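Local coordinates for protein aminoglycoside N(6')acetyltransferase (Legionella pneumophila subsp. pneumophila, PDB 3F5B) that probably transfers an acetyl group, as GNAT-family acetyltransferases do, perhaps onto an amine of an aminoglycoside, at residues Lys22-Leu27 / Ile68-Glu73; Ile50-Glu55 / Pro62-Trp67; Ile74-Leu79 / Val113-Glu118. All coordinates share one frame; numbering follows the deposited sequence.

Contact 1. Residues Lys22-Leu27 / Ile68-Glu73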
loop_
_atom_site.group_PDB
_atom_site.type_symbol
_atom_site.label_atom_id
_atom_site.label_comp_id
_atom_site.label_asym_id
_atom_site.label_seq_id
_atom_site.Cartn_x
_atom_site.Cartn_y
_atom_site.Cartn_z
ATOM N N LYS A 22 6.912 -0.986 -17.957
ATOM C CA LYS A 22 8.356 -1.225 -18.023
ATOM C C LYS A 22 9.198 0.026 -17.950
ATOM O O LYS A 22 10.338 -0.034 -17.524
ATOM C CB LYS A 22 8.746 -1.980 -19.301
ATOM C CG LYS A 22 8.485 -3.465 -19.275
ATOM C CD LYS A 22 8.677 -4.044 -20.685
ATOM C CE LYS A 22 8.960 -5.535 -20.653
ATOM N NZ LYS A 22 10.180 -5.828 -19.827
ATOM N N SER A 23 8.661 1.154 -18.391
ATOM C CA SER A 23 9.469 2.356 -18.452
ATOM C C SER A 23 9.773 2.912 -17.063
ATOM O O SER A 23 10.648 3.760 -16.919
ATOM C CB SER A 23 8.811 3.415 -19.329
ATOM O OG SER A 23 7.631 3.850 -18.709
ATOM N N GLN A 24 9.064 2.424 -16.045
ATOM C CA GLN A 24 9.242 2.900 -14.677
ATOM C C GLN A 24 9.976 1.878 -13.832
ATOM O O GLN A 24 10.168 2.086 -12.642
ATOM C CB GLN A 24 7.885 3.214 -14.055
ATOM C CG GLN A 24 7.198 4.425 -14.662
ATOM C CD GLN A 24 5.713 4.222 -14.889
ATOM O OE1 GLN A 24 5.215 3.086 -14.989
ATOM N NE2 GLN A 24 4.979 5.337 -14.961
ATOM N N HIS A 25 10.363 0.764 -14.447
ATOM C CA HIS A 25 10.996 -0.334 -13.734
ATOM C C HIS A 25 12.268 0.091 -12.960
ATOM O O HIS A 25 12.378 -0.134 -11.739
ATOM C CB HIS A 25 11.346 -1.475 -14.705
ATOM C CG HIS A 25 11.547 -2.804 -14.030
ATOM N ND1 HIS A 25 11.763 -3.970 -14.733
ATOM C CD2 HIS A 25 11.563 -3.148 -12.717
ATOM C CE1 HIS A 25 11.901 -4.976 -13.886
ATOM N NE2 HIS A 25 11.782 -4.504 -12.655
ATOM N N GLU A 26 13.218 0.704 -13.673
ATOM C CA GLU A 26 14.467 1.106 -13.058
ATOM C C GLU A 26 14.260 2.168 -11.981
ATOM O O GLU A 26 14.902 2.105 -10.933
ATOM C CB GLU A 26 15.504 1.510 -14.116
ATOM C CG GLU A 26 15.772 0.337 -15.077
ATOM C CD GLU A 26 17.037 0.457 -15.863
ATOM O OE1 GLU A 26 17.516 1.605 -16.118
ATOM O OE2 GLU A 26 17.550 -0.613 -16.239
ATOM N N LEU A 27 13.330 3.101 -12.215
ATOM C CA LEU A 27 12.950 4.091 -11.182
ATOM C C LEU A 27 12.584 3.444 -9.848
ATOM O O LEU A 27 13.098 3.835 -8.776
ATOM C CB LEU A 27 11.803 4.998 -11.667
ATOM C CG LEU A 27 11.146 5.941 -10.636
ATOM C CD1 LEU A 27 12.091 7.021 -10.182
ATOM C CD2 LEU A 27 9.858 6.564 -11.177
ATOM N N ILE A 68 2.154 2.854 -9.175
ATOM C CA ILE A 68 2.980 4.045 -8.957
ATOM C C ILE A 68 2.020 5.231 -8.717
ATOM O O ILE A 68 0.993 5.347 -9.396
ATOM C CB ILE A 68 4.012 4.259 -10.135
ATOM C CG1 ILE A 68 4.964 5.458 -9.900
ATOM C CG2 ILE A 68 3.344 4.366 -11.520
ATOM C CD1 ILE A 68 6.247 5.328 -10.789
ATOM N N ALA A 69 2.352 6.084 -7.751
ATOM C CA ALA A 69 1.558 7.296 -7.448
ATOM C C ALA A 69 2.282 8.498 -8.001
ATOM O O ALA A 69 3.515 8.600 -7.841
ATOM C CB ALA A 69 1.404 7.450 -5.941
ATOM N N TYR A 70 1.522 9.424 -8.600
ATOM C CA TYR A 70 2.057 10.637 -9.201
ATOM C C TYR A 70 1.470 11.876 -8.524
ATOM O O TYR A 70 0.302 11.875 -8.149
ATOM C CB TYR A 70 1.685 10.706 -10.691
ATOM C CG TYR A 70 2.611 9.899 -11.554
ATOM C CD1 TYR A 70 2.472 8.507 -11.656
ATOM C CD2 TYR A 70 3.648 10.514 -12.237
ATOM C CE1 TYR A 70 3.352 7.751 -12.449
ATOM C CE2 TYR A 70 4.528 9.780 -13.022
ATOM C CZ TYR A 70 4.369 8.403 -13.120
ATOM O OH TYR A 70 5.257 7.706 -13.909
ATOM N N ASP A 71 2.296 12.916 -8.391
ATOM C CA ASP A 71 1.829 14.240 -8.011
ATOM C C ASP A 71 2.087 15.076 -9.275
ATOM O O ASP A 71 3.223 15.462 -9.541
ATOM C CB ASP A 71 2.644 14.741 -6.823
ATOM C CG ASP A 71 2.257 16.142 -6.390
ATOM O OD1 ASP A 71 1.076 16.540 -6.574
ATOM O OD2 ASP A 71 3.145 16.829 -5.857
ATOM N N ASN A 72 1.038 15.283 -10.074
ATOM C CA ASN A 72 1.175 15.807 -11.441
ATOM C C ASN A 72 2.174 14.959 -12.227
ATOM O O ASN A 72 2.007 13.732 -12.330
ATOM C CB ASN A 72 1.570 17.288 -11.414
ATOM C CG ASN A 72 0.466 18.165 -10.876
ATOM O OD1 ASN A 72 -0.727 17.825 -10.996
ATOM N ND2 ASN A 72 0.841 19.309 -10.278
ATOM N N GLU A 73 3.248 15.578 -12.708
ATOM C CA GLU A 73 4.288 14.847 -13.423
ATOM C C GLU A 73 5.280 14.085 -12.528
ATOM O O GLU A 73 6.119 13.384 -13.038
ATOM C CB GLU A 73 5.059 15.766 -14.404
ATOM C CG GLU A 73 4.780 17.293 -14.278
ATOM C CD GLU A 73 5.352 17.957 -13.007
ATOM O OE1 GLU A 73 4.571 18.122 -12.043
ATOM O OE2 GLU A 73 6.563 18.342 -12.983
#
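Gln-24 reaches from the short 3-10 turn at residues 22-24 to Tyr-70, and its amide NE2 donates to the phenol OH at 2.6 Å. The bond is short and bent, with an N-H...O angle of 138°, and the hydroxyl is tilted somewhat out of the amide plane. NE2 meets the tyrosine at the edge of the ring, near its plane. The two side chains run in from opposite directions, while amide and ring planes are turned 46° apart.

The tight part of the contact lies next to this bond, around buried Ile-68. Its CG2 methyl lies over one face of the glutamine amide, 3.9 Å from Gln-24 NE2. The other branch, with CG1 anti to the backbone N (chi1 -176°), sends CD1 toward the helix, where it touches Leu-27 CD2 at 3.8 Å; the leucine and isoleucine cross at about a right angle. Pro-75 of the adjoining strand 74-84 touches Leu-27, Ile-68 and Tyr-70 alike, which closes the apolar cluster.

Toward solvent the contact thins out. Gln-24 and Tyr-70 are both partly exposed, and between them the polar bond is the main tie. The start of helix 25-31 is thereby joined to strand 65-71, next to the edge strand 15-19 of the sheet. The amide is used at both ends, since Gln-24 OE1 accepts from the backbone N of Asn-21; this pairing should hold the amide's rotation and present its NE2 edge to the phenol.

Contact 2. Residues Ile50-Glu55 / Pro62-Trp67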
loop_
_atom_site.group_PDB
_atom_site.type_symbol
_atom_site.label_atom_id
_atom_site.label_comp_id
_atom_site.label_asym_id
_atom_site.label_seq_id
_atom_site.Cartn_x
_atom_site.Cartn_y
_atom_site.Cartn_z
ATOM N N ILE A 50 11.206 -7.712 -5.661
ATOM C CA ILE A 50 11.902 -7.596 -6.925
ATOM C C ILE A 50 11.410 -8.652 -7.915
ATOM O O ILE A 50 11.116 -8.318 -9.047
ATOM C CB ILE A 50 13.444 -7.685 -6.714
ATOM C CG1 ILE A 50 13.961 -6.428 -5.995
ATOM C CG2 ILE A 50 14.195 -7.951 -8.027
ATOM C CD1 ILE A 50 15.465 -6.475 -5.672
ATOM N N LYS A 51 11.318 -9.912 -7.467
ATOM C CA LYS A 51 10.790 -11.005 -8.279
ATOM C C LYS A 51 9.390 -10.702 -8.793
ATOM O O LYS A 51 9.130 -10.844 -9.988
ATOM C CB LYS A 51 10.777 -12.316 -7.477
ATOM C CG LYS A 51 10.148 -13.544 -8.194
ATOM C CD LYS A 51 10.653 -14.892 -7.620
ATOM C CE LYS A 51 10.071 -16.086 -8.412
ATOM N NZ LYS A 51 10.888 -17.336 -8.275
ATOM N N ASP A 52 8.491 -10.275 -7.907
ATOM C CA ASP A 52 7.099 -10.137 -8.317
ATOM C C ASP A 52 6.941 -8.973 -9.277
ATOM O O ASP A 52 6.124 -9.033 -10.187
ATOM C CB ASP A 52 6.125 -9.962 -7.142
ATOM C CG ASP A 52 4.709 -10.434 -7.493
ATOM O OD1 ASP A 52 4.547 -11.653 -7.717
ATOM O OD2 ASP A 52 3.763 -9.604 -7.547
ATOM N N LEU A 53 7.727 -7.916 -9.072
ATOM C CA LEU A 53 7.641 -6.744 -9.930
ATOM C C LEU A 53 8.044 -7.141 -11.338
ATOM O O LEU A 53 7.418 -6.723 -12.323
ATOM C CB LEU A 53 8.505 -5.589 -9.394
ATOM C CG LEU A 53 8.511 -4.285 -10.184
ATOM C CD1 LEU A 53 7.131 -3.626 -10.199
ATOM C CD2 LEU A 53 9.537 -3.317 -9.605
ATOM N N HIS A 54 9.094 -7.943 -11.423
ATOM C CA HIS A 54 9.542 -8.491 -12.689
ATOM C C HIS A 54 8.465 -9.353 -13.394
ATOM O O HIS A 54 8.247 -9.208 -14.615
ATOM C CB HIS A 54 10.805 -9.310 -12.464
ATOM C CG HIS A 54 11.506 -9.675 -13.731
ATOM N ND1 HIS A 54 11.115 -10.734 -14.527
ATOM C CD2 HIS A 54 12.571 -9.114 -14.348
ATOM C CE1 HIS A 54 11.912 -10.812 -15.575
ATOM N NE2 HIS A 54 12.805 -9.842 -15.487
ATOM N N GLU A 55 7.800 -10.236 -12.640
ATOM C CA GLU A 55 6.724 -11.082 -13.204
ATOM C C GLU A 55 5.578 -10.220 -13.756
ATOM O O GLU A 55 5.096 -10.414 -14.881
ATOM C CB GLU A 55 6.174 -12.051 -12.157
ATOM C CG GLU A 55 7.144 -13.145 -11.714
ATOM C CD GLU A 55 7.492 -14.102 -12.845
ATOM O OE1 GLU A 55 6.569 -14.659 -13.483
ATOM O OE2 GLU A 55 8.696 -14.279 -13.092
ATOM N N PRO A 62 2.468 -12.860 -11.888
ATOM C CA PRO A 62 2.668 -12.093 -10.652
ATOM C C PRO A 62 1.629 -12.483 -9.593
ATOM O O PRO A 62 0.530 -12.892 -9.943
ATOM C CB PRO A 62 2.495 -10.639 -11.116
ATOM C CG PRO A 62 1.635 -10.724 -12.355
ATOM C CD PRO A 62 2.009 -12.027 -13.020
ATOM N N TRP A 63 1.980 -12.379 -8.321
ATOM C CA TRP A 63 1.029 -12.594 -7.228
ATOM C C TRP A 63 0.218 -11.328 -6.915
ATOM O O TRP A 63 -0.898 -11.413 -6.400
ATOM C CB TRP A 63 1.750 -13.076 -5.964
ATOM C CG TRP A 63 2.414 -14.431 -6.158
ATOM C CD1 TRP A 63 1.921 -15.489 -6.896
ATOM C CD2 TRP A 63 3.669 -14.877 -5.620
ATOM N NE1 TRP A 63 2.793 -16.550 -6.843
ATOM C CE2 TRP A 63 3.872 -16.205 -6.072
ATOM C CE3 TRP A 63 4.642 -14.285 -4.798
ATOM C CZ2 TRP A 63 5.008 -16.949 -5.737
ATOM C CZ3 TRP A 63 5.770 -15.034 -4.456
ATOM C CH2 TRP A 63 5.946 -16.347 -4.932
ATOM N N ALA A 64 0.779 -10.165 -7.209
ATOM C CA ALA A 64 0.159 -8.891 -6.814
ATOM C C ALA A 64 0.093 -7.909 -7.988
ATOM O O ALA A 64 0.647 -8.182 -9.041
ATOM C CB ALA A 64 0.935 -8.298 -5.629
ATOM N N THR A 65 -0.633 -6.808 -7.815
ATOM C CA THR A 65 -0.648 -5.682 -8.767
ATOM C C THR A 65 0.318 -4.621 -8.247
ATOM O O THR A 65 0.439 -4.415 -7.025
ATOM C CB THR A 65 -2.063 -5.078 -8.881
ATOM O OG1 THR A 65 -2.957 -6.107 -9.297
ATOM C CG2 THR A 65 -2.130 -4.001 -9.909
ATOM N N HIS A 66 1.066 -4.027 -9.163
ATOM C CA HIS A 66 2.126 -3.079 -8.797
ATOM C C HIS A 66 1.752 -1.712 -9.373
ATOM O O HIS A 66 1.412 -1.617 -10.563
ATOM C CB HIS A 66 3.466 -3.575 -9.326
ATOM C CG HIS A 66 3.914 -4.851 -8.670
ATOM N ND1 HIS A 66 4.893 -4.881 -7.700
ATOM C CD2 HIS A 66 3.457 -6.121 -8.784
ATOM C CE1 HIS A 66 5.049 -6.129 -7.278
ATOM N NE2 HIS A 66 4.187 -6.898 -7.918
ATOM N N TRP A 67 1.792 -0.698 -8.514
ATOM C CA TRP A 67 1.303 0.638 -8.819
ATOM C C TRP A 67 2.360 1.697 -8.536
ATOM O O TRP A 67 3.309 1.491 -7.735
ATOM C CB TRP A 67 0.084 1.012 -7.940
ATOM C CG TRP A 67 -1.054 0.066 -7.938
ATOM C CD1 TRP A 67 -1.185 -1.072 -7.180
ATOM C CD2 TRP A 67 -2.248 0.181 -8.700
ATOM N NE1 TRP A 67 -2.425 -1.664 -7.414
ATOM C CE2 TRP A 67 -3.086 -0.913 -8.349
ATOM C CE3 TRP A 67 -2.710 1.116 -9.648
ATOM C CZ2 TRP A 67 -4.347 -1.111 -8.930
ATOM C CZ3 TRP A 67 -3.978 0.929 -10.199
ATOM C CH2 TRP A 67 -4.783 -0.171 -9.838
#
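Asp-52, projecting from helix 43-57 into the turn that leads to strand 65-71, accepts three hydrogen bonds. OD1 receives the backbone N of Trp-63 through its syn lone pair, nearly straight (177°) and 2.7 Å long. OD2 takes two donors: Ala-64 N on the syn side at 3.1 Å and His-66 NE2 on the anti side at 2.8 Å. The imidazole bond is nearly linear, at 175°, and OD2 lies in the ring plane. A first torsion of -155°, roughly anti to the backbone N, swings the carboxylate off the helix to meet these donors.

Helix 43-57 and strand 65-71 close the beta-alpha-alpha-beta start of the GNAT fold; the aspartate ties turn to strand. The other ring nitrogen of His-66, ND1, is hydrogen-bonded to the hydroxyl of Tyr-78 on the next strand, so both nitrogens are engaged and the ring rotation is fixed. Leu-53 covers one face of the imidazole: its CA forms a CH-pi contact 3.9 Å from the ring centroid, and CD1 lies 3.6 Å from His-66 ND1. Glu-55 meets Pro-62 through its aliphatic base, CB to Pro-62 N at 3.8 Å, while its carboxylate OE1 accepts from the backbone N of Lys-61.

Contact 3. Residues Ile74-Leu79 / Val113-Glu118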
loop_
_atom_site.group_PDB
_atom_site.type_symbol
_atom_site.label_atom_id
_atom_site.label_comp_id
_atom_site.label_asym_id
_atom_site.label_seq_id
_atom_site.Cartn_x
_atom_site.Cartn_y
_atom_site.Cartn_z
ATOM N N ILE A 74 5.171 14.216 -11.212
ATOM C CA ILE A 74 6.188 13.689 -10.316
ATOM C C ILE A 74 5.794 12.328 -9.686
ATOM O O ILE A 74 4.925 12.281 -8.834
ATOM C CB ILE A 74 6.518 14.758 -9.210
ATOM C CG1 ILE A 74 7.047 16.068 -9.843
ATOM C CG2 ILE A 74 7.433 14.224 -8.109
ATOM C CD1 ILE A 74 8.326 15.923 -10.659
ATOM N N PRO A 75 6.457 11.226 -10.095
ATOM C CA PRO A 75 6.230 9.949 -9.396
ATOM C C PRO A 75 6.906 9.962 -8.020
ATOM O O PRO A 75 7.996 10.511 -7.879
ATOM C CB PRO A 75 6.875 8.919 -10.341
ATOM C CG PRO A 75 8.080 9.722 -10.979
ATOM C CD PRO A 75 7.539 11.152 -11.105
ATOM N N PHE A 76 6.268 9.401 -7.000
ATOM C CA PHE A 76 6.794 9.561 -5.642
ATOM C C PHE A 76 6.548 8.367 -4.722
ATOM O O PHE A 76 7.135 8.315 -3.640
ATOM C CB PHE A 76 6.272 10.865 -4.985
ATOM C CG PHE A 76 4.812 10.800 -4.562
ATOM C CD1 PHE A 76 4.462 10.364 -3.300
ATOM C CD2 PHE A 76 3.798 11.165 -5.443
ATOM C CE1 PHE A 76 3.105 10.275 -2.888
ATOM C CE2 PHE A 76 2.439 11.092 -5.063
ATOM C CZ PHE A 76 2.092 10.628 -3.792
ATOM N N ALA A 77 5.665 7.430 -5.114
ATOM C CA ALA A 77 5.394 6.270 -4.264
ATOM C C ALA A 77 5.166 5.019 -5.081
ATOM O O ALA A 77 4.799 5.087 -6.262
ATOM C CB ALA A 77 4.146 6.530 -3.346
ATOM N N TYR A 78 5.325 3.882 -4.416
ATOM C CA TYR A 78 5.169 2.571 -5.027
ATOM C C TYR A 78 4.241 1.770 -4.105
ATOM O O TYR A 78 4.435 1.743 -2.886
ATOM C CB TYR A 78 6.538 1.919 -5.151
ATOM C CG TYR A 78 6.609 0.425 -5.483
ATOM C CD1 TYR A 78 5.940 -0.108 -6.583
ATOM C CD2 TYR A 78 7.428 -0.437 -4.726
ATOM C CE1 TYR A 78 6.031 -1.500 -6.897
ATOM C CE2 TYR A 78 7.546 -1.820 -5.047
ATOM C CZ TYR A 78 6.841 -2.332 -6.125
ATOM O OH TYR A 78 6.936 -3.674 -6.436
ATOM N N LEU A 79 3.211 1.175 -4.707
ATOM C CA LEU A 79 2.179 0.456 -3.960
ATOM C C LEU A 79 1.982 -0.906 -4.605
ATOM O O LEU A 79 2.155 -1.089 -5.837
ATOM C CB LEU A 79 0.850 1.240 -3.882
ATOM C CG LEU A 79 0.884 2.748 -3.544
ATOM C CD1 LEU A 79 1.177 3.604 -4.813
ATOM C CD2 LEU A 79 -0.425 3.228 -2.903
ATOM N N VAL A 113 -1.531 10.093 4.507
ATOM C CA VAL A 113 -2.915 9.766 4.768
ATOM C C VAL A 113 -3.746 10.152 3.541
ATOM O O VAL A 113 -4.606 9.392 3.078
ATOM C CB VAL A 113 -3.440 10.448 6.072
ATOM C CG1 VAL A 113 -4.957 10.275 6.197
ATOM C CG2 VAL A 113 -2.738 9.841 7.305
ATOM N N GLN A 114 -3.478 11.326 2.993
ATOM C CA GLN A 114 -4.237 11.761 1.846
ATOM C C GLN A 114 -3.979 10.794 0.690
ATOM O O GLN A 114 -4.887 10.424 -0.025
ATOM C CB GLN A 114 -3.852 13.181 1.442
ATOM C CG GLN A 114 -4.675 13.708 0.244
ATOM C CD GLN A 114 -4.320 15.133 -0.131
ATOM O OE1 GLN A 114 -3.710 15.851 0.662
ATOM N NE2 GLN A 114 -4.704 15.557 -1.345
HETATM N N MSE A 115 -2.735 10.413 0.489
HETATM C CA MSE A 115 -2.429 9.490 -0.624
HETATM C C MSE A 115 -3.129 8.145 -0.444
HETATM O O MSE A 115 -3.689 7.583 -1.416
HETATM C CB MSE A 115 -0.927 9.282 -0.790
HETATM C CG MSE A 115 -0.556 8.563 -2.115
HETATM SE SE MSE A 115 0.987 7.400 -1.838
HETATM C CE MSE A 115 0.152 6.205 -0.600
ATOM N N ILE A 116 -3.076 7.622 0.787
ATOM C CA ILE A 116 -3.760 6.373 1.093
ATOM C C ILE A 116 -5.247 6.496 0.746
ATOM O O ILE A 116 -5.793 5.648 0.019
ATOM C CB ILE A 116 -3.576 5.960 2.595
ATOM C CG1 ILE A 116 -2.125 5.518 2.867
ATOM C CG2 ILE A 116 -4.628 4.901 2.992
ATOM C CD1 ILE A 116 -1.745 5.443 4.340
ATOM N N HIS A 117 -5.896 7.549 1.244
ATOM C CA HIS A 117 -7.325 7.730 0.993
ATOM C C HIS A 117 -7.647 7.896 -0.485
ATOM O O HIS A 117 -8.593 7.273 -1.002
ATOM C CB HIS A 117 -7.913 8.889 1.776
ATOM C CG HIS A 117 -7.963 8.647 3.255
ATOM N ND1 HIS A 117 -8.293 9.637 4.148
ATOM C CD2 HIS A 117 -7.688 7.544 3.992
ATOM C CE1 HIS A 117 -8.239 9.152 5.378
ATOM N NE2 HIS A 117 -7.888 7.880 5.310
ATOM N N GLU A 118 -6.855 8.703 -1.174
ATOM C CA GLU A 118 -7.102 8.874 -2.618
ATOM C C GLU A 118 -6.863 7.593 -3.416
ATOM O O GLU A 118 -7.560 7.313 -4.391
ATOM C CB GLU A 118 -6.247 10.016 -3.163
ATOM C CG GLU A 118 -6.697 11.407 -2.658
ATOM C CD GLU A 118 -5.919 12.530 -3.342
ATOM O OE1 GLU A 118 -5.064 12.190 -4.176
ATOM O OE2 GLU A 118 -6.145 13.738 -3.051
#
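The selenomethionine Met-115 points from its helix to the sheet and meets Phe-76, Ala-77 and Leu-79 in turn along its chain. Its CG, set anti to the backbone N (chi1 -168°), carries the chain toward the strand, where bends at chi2 and chi3 lay its end along it. Phe-76 comes from the opposite direction: CZ sits 3.8 Å from Met-115 CG, and CE1 is 3.7 Å from SE. The selenium approaches the ring obliquely, 59° off its normal and 4.8 Å from its centroid, in a Met-aromatic contact. Past the ring, SE rests on Ala-77 CB at 3.6 Å, and the terminal CE slides antiparallel past Leu-79 to touch CD2 at 3.8 Å.

Phe-76 and Ala-77 can both serve this one side chain because they form a classic beta bulge opposite Ala-69, which is bonded to both. The ring of Phe-76 is backed by a stack with Tyr-106. Tyr-78 points away from helix 109-123 and packs on helix 25-31. This apolar seam between strand 74-79 and helix 113-118, whose axes cross at -66°, belongs to the alpha/beta/alpha core of the GNAT fold; the corresponding helix in relatives begins at the acetyl-CoA pyrophosphate site.

How the contacts relate
Contacts 1 and 2 use successive parts of strand 65-71 and lie about 15 Å apart between centres; contact 2 is nested within the chain loop that contact 1 closes. Their helical sides also meet, His-25 CD2 lying 3.7 Å from Leu-53 CD2. Contact 3 starts from the neighbouring strand, about 12 Å from contact 1 and about 18 Å from contact 2 between centres, and reaches the opposite face of the sheet. The strands are joined by backbone pairing, as between Trp-67 N and Leu-79 O at 2.7 Å. Bound cyclohexane lies about 8 Å from the side chain of Leu-79 and about 12 Å from that of His-66; its pocket includes Phe-100, backbone partner of Tyr-78.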